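Local coordinates for protein kappa-carrageenase (Pseudoalteromonas carrageenovora, PDB 1DYP) that cuts kappa-carrageenan chains internally, hydrolysing the beta-1,4 linkages between galactose 4-sulfate and 3,6-anhydrogalactose, with a family 16 glycoside hydrolase catalytic domain, at residues Phe68-Tyr80 / Thr238-Asn250. The protein carries 1 engineered substitution. Sequence-based numbering, arbitrary orientation.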
# COMPACT_ATOMS: atom_id res chain seq x y z
N PHE A 68 -10.83 -3.47 18.41
CA PHE A 68 -10.39 -2.27 17.72
C PHE A 68 -9.52 -1.41 18.63
O PHE A 68 -9.87 -1.17 19.78
CB PHE A 68 -11.63 -1.49 17.28
CG PHE A 68 -11.34 -0.17 16.64
CD1 PHE A 68 -10.94 -0.10 15.31
CD2 PHE A 68 -11.54 1.02 17.34
CE1 PHE A 68 -10.73 1.13 14.69
CE2 PHE A 68 -11.33 2.26 16.73
CZ PHE A 68 -10.93 2.31 15.39
N TRP A 69 -8.39 -0.94 18.11
CA TRP A 69 -7.52 -0.08 18.89
C TRP A 69 -7.99 1.36 18.75
O TRP A 69 -7.98 1.93 17.65
CB TRP A 69 -6.07 -0.19 18.41
CG TRP A 69 -5.16 0.82 19.07
CD1 TRP A 69 -4.49 1.84 18.45
CD2 TRP A 69 -4.82 0.91 20.46
NE1 TRP A 69 -3.76 2.56 19.37
CE2 TRP A 69 -3.95 2.00 20.61
CE3 TRP A 69 -5.18 0.17 21.59
CZ2 TRP A 69 -3.42 2.38 21.85
CZ3 TRP A 69 -4.65 0.54 22.83
CH2 TRP A 69 -3.78 1.63 22.95
N ASP A 70 -8.43 1.92 19.86
CA ASP A 70 -8.91 3.30 19.93
C ASP A 70 -7.73 4.13 20.42
O ASP A 70 -7.61 4.44 21.61
CB ASP A 70 -10.08 3.36 20.91
CG ASP A 70 -10.61 4.76 21.13
OD1 ASP A 70 -10.15 5.71 20.46
OD2 ASP A 70 -11.50 4.90 22.00
N GLY A 71 -6.86 4.48 19.48
CA GLY A 71 -5.67 5.26 19.79
C GLY A 71 -5.91 6.56 20.52
O GLY A 71 -5.15 6.92 21.42
N CYS A 72 -6.96 7.28 20.15
CA CYS A 72 -7.27 8.54 20.80
C CYS A 72 -7.40 8.35 22.31
O CYS A 72 -6.97 9.20 23.09
CB CYS A 72 -8.56 9.12 20.24
SG CYS A 72 -8.47 9.75 18.54
N ASN A 73 -8.01 7.25 22.71
CA ASN A 73 -8.20 6.96 24.12
C ASN A 73 -7.20 5.94 24.66
O ASN A 73 -7.31 5.51 25.81
CB ASN A 73 -9.63 6.48 24.37
CG ASN A 73 -10.64 7.60 24.21
OD1 ASN A 73 -10.57 8.61 24.91
ND2 ASN A 73 -11.59 7.42 23.30
N GLN A 74 -6.23 5.56 23.83
CA GLN A 74 -5.21 4.59 24.22
C GLN A 74 -5.85 3.37 24.87
O GLN A 74 -5.47 2.95 25.97
CB GLN A 74 -4.23 5.24 25.20
CG GLN A 74 -3.39 6.34 24.58
CD GLN A 74 -2.43 5.81 23.52
OE1 GLN A 74 -1.50 5.06 23.84
NE2 GLN A 74 -2.67 6.17 22.27
N GLN A 75 -6.81 2.78 24.17
CA GLN A 75 -7.51 1.62 24.69
C GLN A 75 -7.98 0.68 23.59
O GLN A 75 -8.35 1.12 22.50
CB GLN A 75 -8.73 2.06 25.49
CG GLN A 75 -9.75 2.81 24.63
CD GLN A 75 -10.96 3.27 25.41
OE1 GLN A 75 -10.99 3.20 26.64
NE2 GLN A 75 -11.98 3.76 24.70
N GLN A 76 -7.96 -0.61 23.89
CA GLN A 76 -8.45 -1.63 22.97
C GLN A 76 -9.94 -1.72 23.27
O GLN A 76 -10.34 -1.74 24.44
CB GLN A 76 -7.79 -2.98 23.25
CG GLN A 76 -6.35 -3.11 22.78
CD GLN A 76 -6.23 -2.99 21.27
OE1 GLN A 76 -7.18 -3.25 20.54
NE2 GLN A 76 -5.05 -2.60 20.80
N VAL A 77 -10.77 -1.77 22.23
CA VAL A 77 -12.21 -1.87 22.43
C VAL A 77 -12.72 -3.19 21.86
O VAL A 77 -12.53 -3.48 20.68
CB VAL A 77 -12.96 -0.70 21.75
CG1 VAL A 77 -14.45 -0.83 21.99
CG2 VAL A 77 -12.44 0.63 22.27
N ALA A 78 -13.36 -3.99 22.71
CA ALA A 78 -13.89 -5.28 22.29
C ALA A 78 -15.19 -5.13 21.51
O ALA A 78 -15.92 -4.16 21.68
CB ALA A 78 -14.12 -6.17 23.51
N ASN A 79 -15.46 -6.09 20.64
CA ASN A 79 -16.68 -6.10 19.84
C ASN A 79 -16.98 -4.75 19.20
O ASN A 79 -18.12 -4.29 19.22
CB ASN A 79 -17.87 -6.53 20.70
CG ASN A 79 -17.64 -7.86 21.38
OD1 ASN A 79 -17.03 -8.76 20.82
ND2 ASN A 79 -18.15 -7.99 22.61
N TYR A 80 -15.96 -4.13 18.62
CA TYR A 80 -16.13 -2.83 17.99
C TYR A 80 -16.79 -3.01 16.62
O TYR A 80 -16.28 -3.73 15.77
CB TYR A 80 -14.77 -2.14 17.84
CG TYR A 80 -14.85 -0.69 17.44
CD1 TYR A 80 -14.88 -0.31 16.10
CD2 TYR A 80 -14.89 0.31 18.41
CE1 TYR A 80 -14.94 1.03 15.74
CE2 TYR A 80 -14.95 1.66 18.06
CZ TYR A 80 -14.97 2.01 16.72
OH TYR A 80 -15.02 3.34 16.37
N THR A 238 -14.84 7.26 6.54
CA THR A 238 -13.83 7.31 7.59
C THR A 238 -13.57 8.71 8.11
O THR A 238 -13.96 9.70 7.50
CB THR A 238 -12.47 6.80 7.07
OG1 THR A 238 -12.02 7.66 6.02
CG2 THR A 238 -12.58 5.37 6.54
N GLN A 239 -12.91 8.74 9.26
CA GLN A 239 -12.48 9.98 9.90
C GLN A 239 -11.03 9.64 10.23
O GLN A 239 -10.68 8.47 10.36
CB GLN A 239 -13.24 10.25 11.19
CG GLN A 239 -14.74 10.40 11.04
CD GLN A 239 -15.15 11.57 10.16
OE1 GLN A 239 -14.32 12.39 9.75
NE2 GLN A 239 -16.44 11.66 9.87
N TRP A 240 -10.19 10.66 10.35
CA TRP A 240 -8.79 10.42 10.66
C TRP A 240 -8.37 11.29 11.83
O TRP A 240 -8.46 12.52 11.77
CB TRP A 240 -7.92 10.70 9.44
CG TRP A 240 -6.46 10.74 9.74
CD1 TRP A 240 -5.73 11.82 10.16
CD2 TRP A 240 -5.54 9.64 9.68
NE1 TRP A 240 -4.43 11.46 10.37
CE2 TRP A 240 -4.28 10.12 10.08
CE3 TRP A 240 -5.67 8.29 9.33
CZ2 TRP A 240 -3.15 9.31 10.14
CZ3 TRP A 240 -4.54 7.48 9.39
CH2 TRP A 240 -3.30 7.99 9.80
N LYS A 241 -7.92 10.65 12.90
CA LYS A 241 -7.49 11.35 14.09
C LYS A 241 -6.59 10.45 14.92
O LYS A 241 -6.69 9.22 14.85
CB LYS A 241 -8.72 11.77 14.92
CG LYS A 241 -9.68 10.63 15.24
CD LYS A 241 -10.82 11.12 16.11
CE LYS A 241 -11.75 9.98 16.52
NZ LYS A 241 -12.81 10.46 17.45
N CYS A 242 -5.71 11.06 15.71
CA CYS A 242 -4.79 10.32 16.56
C CYS A 242 -4.03 9.26 15.75
O CYS A 242 -3.84 8.13 16.19
CB CYS A 242 -5.54 9.67 17.73
SG CYS A 242 -6.74 10.82 18.48
N ASN A 243 -3.61 9.67 14.56
CA ASN A 243 -2.84 8.84 13.64
C ASN A 243 -3.47 7.52 13.21
O ASN A 243 -2.76 6.53 12.98
CB ASN A 243 -1.45 8.58 14.25
CG ASN A 243 -0.67 9.86 14.46
OD1 ASN A 243 -0.52 10.66 13.53
ND2 ASN A 243 -0.17 10.07 15.67
N GLN A 244 -4.79 7.51 13.07
CA GLN A 244 -5.49 6.30 12.64
C GLN A 244 -6.87 6.64 12.12
O GLN A 244 -7.38 7.74 12.33
CB GLN A 244 -5.63 5.33 13.81
CG GLN A 244 -6.65 5.81 14.84
CD GLN A 244 -6.97 4.77 15.88
OE1 GLN A 244 -6.18 4.51 16.79
NE2 GLN A 244 -8.15 4.16 15.77
N PHE A 245 -7.49 5.67 11.46
CA PHE A 245 -8.83 5.85 10.93
C PHE A 245 -9.86 5.43 11.97
O PHE A 245 -9.60 4.60 12.84
CB PHE A 245 -9.06 4.99 9.68
CG PHE A 245 -8.41 5.54 8.44
CD1 PHE A 245 -8.82 6.74 7.89
CD2 PHE A 245 -7.39 4.82 7.81
CE1 PHE A 245 -8.23 7.24 6.73
CE2 PHE A 245 -6.79 5.31 6.65
CZ PHE A 245 -7.22 6.52 6.11
N TYR A 246 -11.04 6.04 11.84
CA TYR A 246 -12.19 5.74 12.68
C TYR A 246 -13.34 5.70 11.69
O TYR A 246 -13.28 6.35 10.64
CB TYR A 246 -12.44 6.83 13.71
CG TYR A 246 -11.55 6.74 14.93
CD1 TYR A 246 -10.25 7.23 14.91
CD2 TYR A 246 -12.01 6.14 16.11
CE1 TYR A 246 -9.43 7.13 16.03
CE2 TYR A 246 -11.20 6.04 17.23
CZ TYR A 246 -9.91 6.53 17.18
OH TYR A 246 -9.10 6.44 18.29
N PRO A 247 -14.39 4.93 11.98
CA PRO A 247 -15.50 4.90 11.03
C PRO A 247 -16.31 6.19 11.09
O PRO A 247 -16.35 6.85 12.13
CB PRO A 247 -16.31 3.68 11.49
CG PRO A 247 -16.06 3.65 12.97
CD PRO A 247 -14.59 3.98 13.08
N SER A 248 -16.93 6.56 9.98
CA SER A 248 -17.76 7.76 9.95
C SER A 248 -19.19 7.25 10.08
O SER A 248 -19.42 6.05 10.25
CB SER A 248 -17.61 8.51 8.63
OG SER A 248 -18.24 7.80 7.58
N ALA A 249 -20.16 8.16 9.97
CA ALA A 249 -21.56 7.77 10.07
C ALA A 249 -22.10 7.33 8.72
O ALA A 249 -23.24 6.86 8.62
CB ALA A 249 -22.39 8.94 10.61
N ASN A 250 -21.29 7.47 7.68
CA ASN A 250 -21.71 7.06 6.35
C ASN A 250 -21.31 5.61 6.12
O ASN A 250 -20.14 5.31 5.89
CB ASN A 250 -21.08 7.93 5.27
CG ASN A 250 -21.53 7.54 3.86
OD1 ASN A 250 -21.71 6.36 3.57
ND2 ASN A 250 -21.69 8.53 2.99
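Y246 OH is gripped twice where strand 68-70 runs into its turn: it donates to D70 OD1 at 2.5 Å, on the anti side of the carboxylate, and accepts from C72 N at 3.0 Å in a nearly straight bond (164°). N73 ND2 and Q75 NE2 both donate to the other oxygen, D70 OD2, from the same face of its plane, which holds the carboxylate in position. The edge of F68 points at one face of the Y246 ring, an offset edge-to-face pair, while the extended K241 chain lays its CE over the opposite face. A phenylalanine in place of Y246 would probably keep this sandwich but leave D70 OD1 and C72 N without their shared partner. Q244 has CG between backbone N and carbonyl carbon (chi1 72°), and the chain extended beyond it carries NE2 to W69 O at 2.9 Å and OE1 to G71 N at 2.8 Å, the latter donor above the carbonyl plane. The C72-C242 disulfide closes the junction, and P247 CD rests 3.4 Å from Y80 OH. Together they tie the G1 beta bulge turn (Q74 and Q75 opposite D70) joining antiparallel strands 54-70 and 75-95 to hairpin 238-241/244-247, whose F245 reaches R234, important for substrate recognition.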